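Local structure of lipoprotein (Bacillus anthracis, 4JG9) at residues I75-S80 with I90-L95; I107-G112 with V156-V161; M147-S152 with F169-E174. The protein is of unknown function but is probably a lipid-binding lipoprotein, its chain forming two antiparallel beta-sheets packed against each other. All coordinates share one frame; numbering follows the deposited sequence.

Interaction 1: residues I75-S80 with I90-L95; sequences IAMADS and IMWYFL
Ala-76 and Tyr-93 make the central hydrogen-bonded pair of two antiparallel strands: Ala-76 N donates to Tyr-93 O at 3.1 Å, and Tyr-93 N returns a bond to Ala-76 O at 2.7 Å. Ala-78 N adds a third bond, to Met-91 O at 2.9 Å. Weaker CA-H...O contacts from Ile-75, Met-77 and Trp-92 reach carbonyls across the ladder.

The aromatic contacts centre on the non-hydrogen-bonded pair of Met-77, modelled as selenomethionine, and Trp-92. Met-77 CB sits over one face of the indole, 3.9 Å from the centroid of the five-membered ring of Trp-92 and 10° off its normal, a CH-pi contact. Met-77 SE stands 5.0 Å from the centroid of the six-membered ring of Trp-92. This Met-aromatic approach is oblique, 42° off the normal.

Apolar contacts flank the pair. Met-77 CE meets Ile-90 CD1 at 3.8 Å, while Ile-75 CD1 lies at the edge of the Trp-92 ring near CE3 and also touches Phe-94 CE1 at 3.7 Å. On the face of the sheet that carries Ala-76 and Tyr-93, the phenol ring turns an edge to Ala-76 O and Ala-78 N, and Met-91 CE lies over one of its faces. Ala-76 CB packs on Leu-95 CD1 at 4.1 Å.

Backbone bonds from Ile-90, Trp-92 and Phe-94 carry the sheet on toward strand 142-147 and the residues leading into it. Trp-92 also touches Leu-157 and Ile-159 of strand 153-161. The arrangement is that of a beta hairpin, strands 75-78 and 88-94, whose Trp-bearing face packs against a second sheet in a beta-sandwich-like fold.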
# COMPACT_ATOMS: atom_id res chain seq x y z
N ILE A 75 24.08 -2.01 -1.19
CA ILE A 75 23.15 -1.49 -0.21
C ILE A 75 23.00 -2.44 0.97
O ILE A 75 23.00 -3.64 0.80
CB ILE A 75 21.79 -1.18 -0.85
CG1 ILE A 75 20.93 -0.33 0.08
CG2 ILE A 75 21.08 -2.46 -1.25
CD1 ILE A 75 19.74 0.30 -0.60
N ALA A 76 22.87 -1.89 2.16
CA ALA A 76 22.70 -2.70 3.36
C ALA A 76 22.00 -1.90 4.44
O ALA A 76 21.93 -0.67 4.36
CB ALA A 76 24.06 -3.19 3.85
N MSE A 77 21.47 -2.61 5.44
CA MSE A 77 20.91 -1.97 6.62
C MSE A 77 21.72 -2.36 7.84
O MSE A 77 22.45 -3.35 7.81
CB MSE A 77 19.45 -2.35 6.82
CG MSE A 77 19.21 -3.85 6.82
SE MSE A 77 17.35 -4.34 7.27
CE MSE A 77 17.71 -4.71 9.14
N ALA A 78 21.60 -1.58 8.91
CA ALA A 78 22.25 -1.94 10.16
C ALA A 78 21.72 -3.29 10.61
O ALA A 78 20.52 -3.57 10.50
CB ALA A 78 21.98 -0.88 11.21
N ASP A 79 22.62 -4.13 11.11
CA ASP A 79 22.20 -5.43 11.60
C ASP A 79 21.45 -5.22 12.90
O ASP A 79 22.02 -5.31 13.99
CB ASP A 79 23.37 -6.37 11.81
CG ASP A 79 22.92 -7.81 12.03
OD1 ASP A 79 21.70 -8.03 12.20
OD2 ASP A 79 23.79 -8.70 12.07
N SER A 80 20.18 -4.90 12.79
CA SER A 80 19.38 -4.66 13.98
C SER A 80 18.25 -5.68 14.03
O SER A 80 17.74 -6.09 12.99
CB SER A 80 18.82 -3.24 13.92
OG SER A 80 18.03 -2.96 15.05
N ILE A 90 15.58 1.92 11.36
CA ILE A 90 16.82 1.24 11.03
C ILE A 90 17.63 2.02 10.03
O ILE A 90 17.13 2.48 9.01
CB ILE A 90 16.56 -0.19 10.52
CG1 ILE A 90 15.88 -0.99 11.64
CG2 ILE A 90 17.87 -0.86 10.11
CD1 ILE A 90 15.54 -2.42 11.32
N MSE A 91 18.91 2.20 10.34
CA MSE A 91 19.76 2.96 9.46
C MSE A 91 20.11 2.16 8.20
O MSE A 91 20.53 1.00 8.26
CB MSE A 91 21.00 3.43 10.22
CG MSE A 91 20.84 4.86 10.78
SE MSE A 91 21.14 6.15 9.33
CE MSE A 91 22.51 5.04 8.52
N TRP A 92 19.89 2.79 7.05
CA TRP A 92 20.25 2.17 5.78
C TRP A 92 21.51 2.81 5.23
O TRP A 92 21.76 4.00 5.45
CB TRP A 92 19.10 2.28 4.78
CG TRP A 92 18.07 1.23 5.01
CD1 TRP A 92 17.25 1.12 6.10
CD2 TRP A 92 17.73 0.15 4.14
NE1 TRP A 92 16.43 0.02 5.97
CE2 TRP A 92 16.70 -0.59 4.77
CE3 TRP A 92 18.20 -0.27 2.89
CZ2 TRP A 92 16.13 -1.72 4.19
CZ3 TRP A 92 17.63 -1.40 2.31
CH2 TRP A 92 16.60 -2.11 2.96
N TYR A 93 22.31 2.01 4.52
CA TYR A 93 23.61 2.46 4.03
C TYR A 93 23.74 2.23 2.53
O TYR A 93 23.52 1.11 2.04
CB TYR A 93 24.73 1.73 4.76
CG TYR A 93 24.78 1.98 6.25
CD1 TYR A 93 24.00 1.23 7.12
CD2 TYR A 93 25.60 2.96 6.79
CE1 TYR A 93 24.05 1.45 8.50
CE2 TYR A 93 25.65 3.20 8.15
CZ TYR A 93 24.88 2.43 9.01
OH TYR A 93 24.92 2.65 10.37
N PHE A 94 24.14 3.28 1.81
CA PHE A 94 24.28 3.23 0.36
C PHE A 94 25.74 3.12 -0.02
O PHE A 94 26.40 4.13 -0.25
CB PHE A 94 23.61 4.45 -0.27
CG PHE A 94 22.20 4.64 0.20
CD1 PHE A 94 21.20 3.79 -0.21
CD2 PHE A 94 21.89 5.65 1.09
CE1 PHE A 94 19.92 3.94 0.24
CE2 PHE A 94 20.61 5.82 1.54
CZ PHE A 94 19.62 4.96 1.12
N LEU A 95 26.22 1.88 -0.07
CA LEU A 95 27.63 1.56 -0.23
C LEU A 95 28.10 1.78 -1.65
O LEU A 95 29.26 2.10 -1.89
CB LEU A 95 27.87 0.11 0.19
CG LEU A 95 27.19 -0.32 1.49
CD1 LEU A 95 27.33 -1.81 1.71
CD2 LEU A 95 27.78 0.44 2.68

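Interaction 2: residues I107-G112 with V156-V161; sequences IALKQG and VLNIYV
Asn-158 and Ile-107 form a hydrogen-bonded pair in the antiparallel ladder that joins strands 102-110 and 153-161 of one sheet. The Asn-158 side chain bends back over its partner's carbonyl. Its CB passes 3.3 Å from Ile-107 O. CG, anti to the carbonyl carbon of Asn-158 (chi1 -55°), stays beside that same oxygen at 3.6 Å. At the tip, ND2 donates to Ile-107 O at 3.0 Å and also lies 3.5 Å from Leu-109 CD1; OD1 accepts from Gln-168 NE2, so both ends of this buried amide are bonded.

In the backbone, Ile-107 N donates to Asn-158 O and Asn-158 N to Ile-107 O, a pattern that recurs two residues along at Leu-109 and Val-156. There Val-156 CG1 packs on Leu-109 CB at 4.0 Å. At the other end of the ladder Ile-107 CD1 touches Tyr-160 CE2 at 3.9 Å, and Phe-45 adjoins both side chains. On the reverse face Ala-108 CB approaches Leu-157 CD1.

Two N-H groups of one residue therefore grip Ile-107 O: Asn-158 ND2 (N-H...O 144°) and Asn-158 N (157°) reach it from opposite faces of its carbonyl plane.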
# COMPACT_ATOMS: atom_id res chain seq x y z
N ILE A 107 9.67 -3.11 -1.62
CA ILE A 107 8.49 -3.96 -1.72
C ILE A 107 8.82 -5.32 -1.13
O ILE A 107 9.68 -6.03 -1.65
CB ILE A 107 8.10 -4.15 -3.19
CG1 ILE A 107 7.83 -2.78 -3.85
CG2 ILE A 107 6.90 -5.07 -3.30
CD1 ILE A 107 7.28 -2.89 -5.26
N ALA A 108 8.10 -5.71 -0.08
CA ALA A 108 8.42 -6.92 0.67
C ALA A 108 7.44 -8.05 0.40
O ALA A 108 6.24 -7.83 0.14
CB ALA A 108 8.46 -6.62 2.16
N LEU A 109 7.96 -9.27 0.42
CA LEU A 109 7.10 -10.46 0.37
C LEU A 109 7.59 -11.49 1.36
O LEU A 109 8.79 -11.76 1.46
CB LEU A 109 7.07 -11.08 -1.03
CG LEU A 109 6.33 -10.23 -2.06
CD1 LEU A 109 7.32 -9.51 -2.97
CD2 LEU A 109 5.35 -11.08 -2.86
N LYS A 110 6.65 -12.08 2.08
CA LYS A 110 6.99 -13.13 3.00
C LYS A 110 7.30 -14.39 2.21
O LYS A 110 6.86 -14.55 1.06
CB LYS A 110 5.84 -13.39 3.97
CG LYS A 110 6.26 -14.17 5.20
CD LYS A 110 5.15 -14.30 6.20
CE LYS A 110 5.68 -15.00 7.43
NZ LYS A 110 4.63 -15.21 8.46
N GLN A 111 8.07 -15.28 2.82
CA GLN A 111 8.34 -16.57 2.22
C GLN A 111 7.03 -17.29 1.97
O GLN A 111 6.16 -17.30 2.84
CB GLN A 111 9.20 -17.40 3.15
CG GLN A 111 9.70 -18.66 2.54
CD GLN A 111 10.57 -19.42 3.50
OE1 GLN A 111 10.52 -19.19 4.71
NE2 GLN A 111 11.40 -20.32 2.97
N GLY A 112 6.86 -17.81 0.76
CA GLY A 112 5.65 -18.53 0.40
C GLY A 112 4.47 -17.65 0.01
O GLY A 112 3.36 -18.13 -0.16
N VAL A 156 11.63 -11.30 1.91
CA VAL A 156 12.54 -10.75 0.92
C VAL A 156 12.24 -9.27 0.72
O VAL A 156 11.08 -8.86 0.65
CB VAL A 156 12.49 -11.51 -0.43
CG1 VAL A 156 11.09 -11.42 -1.06
CG2 VAL A 156 13.58 -10.98 -1.39
N LEU A 157 13.29 -8.47 0.66
CA LEU A 157 13.14 -7.04 0.45
C LEU A 157 13.58 -6.66 -0.96
O LEU A 157 14.77 -6.67 -1.26
CB LEU A 157 13.99 -6.29 1.47
CG LEU A 157 13.35 -5.88 2.79
CD1 LEU A 157 12.52 -6.99 3.37
CD2 LEU A 157 14.44 -5.47 3.78
N ASN A 158 12.62 -6.32 -1.82
CA ASN A 158 12.94 -5.91 -3.19
C ASN A 158 13.12 -4.41 -3.28
O ASN A 158 12.24 -3.66 -2.87
CB ASN A 158 11.86 -6.37 -4.17
CG ASN A 158 11.61 -7.85 -4.08
OD1 ASN A 158 12.42 -8.65 -4.57
ND2 ASN A 158 10.49 -8.23 -3.45
N ILE A 159 14.27 -3.97 -3.77
CA ILE A 159 14.64 -2.57 -3.69
C ILE A 159 14.69 -1.93 -5.08
O ILE A 159 15.27 -2.49 -6.02
CB ILE A 159 15.99 -2.39 -2.97
CG1 ILE A 159 15.93 -2.95 -1.55
CG2 ILE A 159 16.42 -0.93 -2.94
CD1 ILE A 159 17.22 -3.62 -1.14
N TYR A 160 14.04 -0.77 -5.21
CA TYR A 160 13.97 -0.04 -6.47
C TYR A 160 14.45 1.37 -6.22
O TYR A 160 14.31 1.90 -5.12
CB TYR A 160 12.53 -0.01 -7.00
CG TYR A 160 11.95 -1.39 -7.21
CD1 TYR A 160 11.81 -1.93 -8.48
CD2 TYR A 160 11.54 -2.16 -6.11
CE1 TYR A 160 11.29 -3.21 -8.67
CE2 TYR A 160 11.03 -3.45 -6.29
CZ TYR A 160 10.90 -3.96 -7.57
OH TYR A 160 10.39 -5.22 -7.73
N VAL A 161 15.08 1.95 -7.23
CA VAL A 161 15.42 3.36 -7.20
C VAL A 161 14.90 3.97 -8.48
O VAL A 161 15.16 3.44 -9.58
CB VAL A 161 16.93 3.59 -7.08
CG1 VAL A 161 17.28 5.07 -7.27
CG2 VAL A 161 17.44 3.04 -5.76

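Interaction 3: residues M147-S152 with F169-E174; sequences MSLPSS and FVITAE
Ser-151 OG is held by two groups, the backbone O of Thr-37 of the second subunit and probably, at a short separation, Lys-110 NZ of the same chain. Ser-151 O, which accepts from Trp-155 NE1, also lies 3.8 Å from Ala-173 CB across the contact. Lys-110 NZ bonds Ser-152 O as well, so one ammonium probably ties together two successive residues of the loop.

Beside this polar cluster Ser-152 comes close to the backbone of Ala-173 and Glu-174 through its CA and CB. Ser-152 CA is 3.3 Å from Ala-173 O, and Ser-152 CB lies 3.5 Å from Glu-174 O, an oxygen of the C-terminal carboxylate. The end of the chain thus lies against the exposed Ser-152.

Residues 148-152 form the connection from strand 142-147 of one sheet to strand 153-161 of the other, and strand 164-173 is the hairpin partner of the latter. The contact therefore lays the crossing between the two sheets of this sandwich-like fold against the last strand of the chain.

Further in, the contact is apolar. Leu-149 and Ile-171 reach toward each other tip to tip, CD2 of Leu-149 meeting CD1 of Ile-171 at 4.0 Å. Ile-171 CG1, which carries that methyl, lies between its own backbone N and carbonyl carbon (chi1 59°). Nearer the backbone, Leu-149 CB faces Ala-173 CB at 4.3 Å. Trp-155 of strand 153-161 touches Leu-149 as well.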
# COMPACT_ATOMS: atom_id res chain seq x y z
N MSE A 147 10.61 0.86 9.81
CA MSE A 147 9.98 -0.28 9.15
C MSE A 147 9.17 -1.11 10.11
O MSE A 147 9.39 -1.08 11.32
CB MSE A 147 11.05 -1.18 8.53
CG MSE A 147 12.04 -0.47 7.65
SE MSE A 147 13.30 -1.70 6.79
CE MSE A 147 14.35 -2.12 8.27
N SER A 148 8.25 -1.89 9.55
CA SER A 148 7.49 -2.85 10.33
C SER A 148 7.04 -4.00 9.42
O SER A 148 6.58 -3.76 8.31
CB SER A 148 6.28 -2.17 10.97
OG SER A 148 5.64 -3.05 11.89
N LEU A 149 7.22 -5.24 9.89
CA LEU A 149 6.74 -6.43 9.18
C LEU A 149 5.59 -7.06 9.97
O LEU A 149 5.66 -7.16 11.20
CB LEU A 149 7.86 -7.47 9.02
CG LEU A 149 8.89 -7.31 7.90
CD1 LEU A 149 8.19 -6.89 6.62
CD2 LEU A 149 9.99 -6.33 8.28
N PRO A 150 4.53 -7.47 9.26
CA PRO A 150 3.30 -7.94 9.91
C PRO A 150 3.40 -9.27 10.64
O PRO A 150 2.59 -9.51 11.52
CB PRO A 150 2.31 -8.06 8.75
CG PRO A 150 3.15 -8.17 7.52
CD PRO A 150 4.40 -7.39 7.80
N SER A 151 4.36 -10.13 10.30
CA SER A 151 4.45 -11.41 10.99
C SER A 151 5.87 -11.93 10.96
O SER A 151 6.67 -11.52 10.12
CB SER A 151 3.49 -12.44 10.39
OG SER A 151 3.94 -12.89 9.13
N SER A 152 6.18 -12.85 11.88
CA SER A 152 7.53 -13.38 12.00
C SER A 152 7.83 -14.43 10.94
O SER A 152 6.96 -15.22 10.58
CB SER A 152 7.74 -13.99 13.38
OG SER A 152 7.00 -15.19 13.52
N PHE A 169 17.29 -8.57 -0.92
CA PHE A 169 17.89 -9.48 0.05
C PHE A 169 16.88 -9.93 1.10
O PHE A 169 15.82 -9.34 1.24
CB PHE A 169 19.19 -8.92 0.68
CG PHE A 169 18.99 -7.68 1.49
CD1 PHE A 169 18.73 -7.76 2.86
CD2 PHE A 169 19.09 -6.44 0.91
CE1 PHE A 169 18.56 -6.61 3.62
CE2 PHE A 169 18.91 -5.28 1.66
CZ PHE A 169 18.64 -5.37 3.02
N VAL A 170 17.22 -11.00 1.81
CA VAL A 170 16.29 -11.62 2.75
C VAL A 170 16.64 -11.30 4.19
O VAL A 170 17.81 -11.34 4.59
CB VAL A 170 16.25 -13.15 2.54
CG1 VAL A 170 15.46 -13.84 3.63
CG2 VAL A 170 15.66 -13.48 1.18
N ILE A 171 15.63 -10.97 4.99
CA ILE A 171 15.85 -10.68 6.40
C ILE A 171 14.94 -11.57 7.23
O ILE A 171 14.04 -12.21 6.69
CB ILE A 171 15.58 -9.19 6.73
CG1 ILE A 171 14.14 -8.82 6.36
CG2 ILE A 171 16.53 -8.29 5.96
CD1 ILE A 171 13.32 -8.41 7.52
N THR A 172 15.20 -11.63 8.53
CA THR A 172 14.39 -12.43 9.44
C THR A 172 13.62 -11.52 10.38
O THR A 172 14.18 -10.60 10.96
CB THR A 172 15.27 -13.34 10.31
OG1 THR A 172 16.10 -14.14 9.47
CG2 THR A 172 14.40 -14.23 11.18
N ALA A 173 12.33 -11.78 10.53
CA ALA A 173 11.56 -11.09 11.54
C ALA A 173 11.25 -12.06 12.66
O ALA A 173 10.82 -13.19 12.42
CB ALA A 173 10.26 -10.51 10.96
N GLU A 174 11.47 -11.62 13.88
CA GLU A 174 11.25 -12.45 15.05
C GLU A 174 9.86 -12.20 15.61
O GLU A 174 9.33 -12.99 16.37
CB GLU A 174 12.31 -12.15 16.11
CG GLU A 174 13.71 -12.58 15.71
CD GLU A 174 14.79 -11.83 16.45
OE1 GLU A 174 14.75 -11.80 17.70
OE2 GLU A 174 15.69 -11.27 15.79
OXT GLU A 174 9.22 -11.18 15.29

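In the fold
From the N terminus, interaction 1 comes first and is local: residues 75-80 and 90-95 close a short hairpin before interaction 2 opens. In interaction 2, 43 residues separate 107-112 from 156-161. Interaction 3 starts inside that span, at 147-152, and closes beyond it, at 169-174, so the two cross. Strands 153-161 and 164-173 are neighbours in one sheet, where Leu-157 N bonds Phe-169 O. The hairpin of interaction 1 belongs to the other sheet and packs across, Ile-75 on Ile-159 and Trp-92 on Phe-169, while Met-147 lies beside Trp-92 on the neighbouring strand of its own sheet. Lys-110 links interactions 2 and 3.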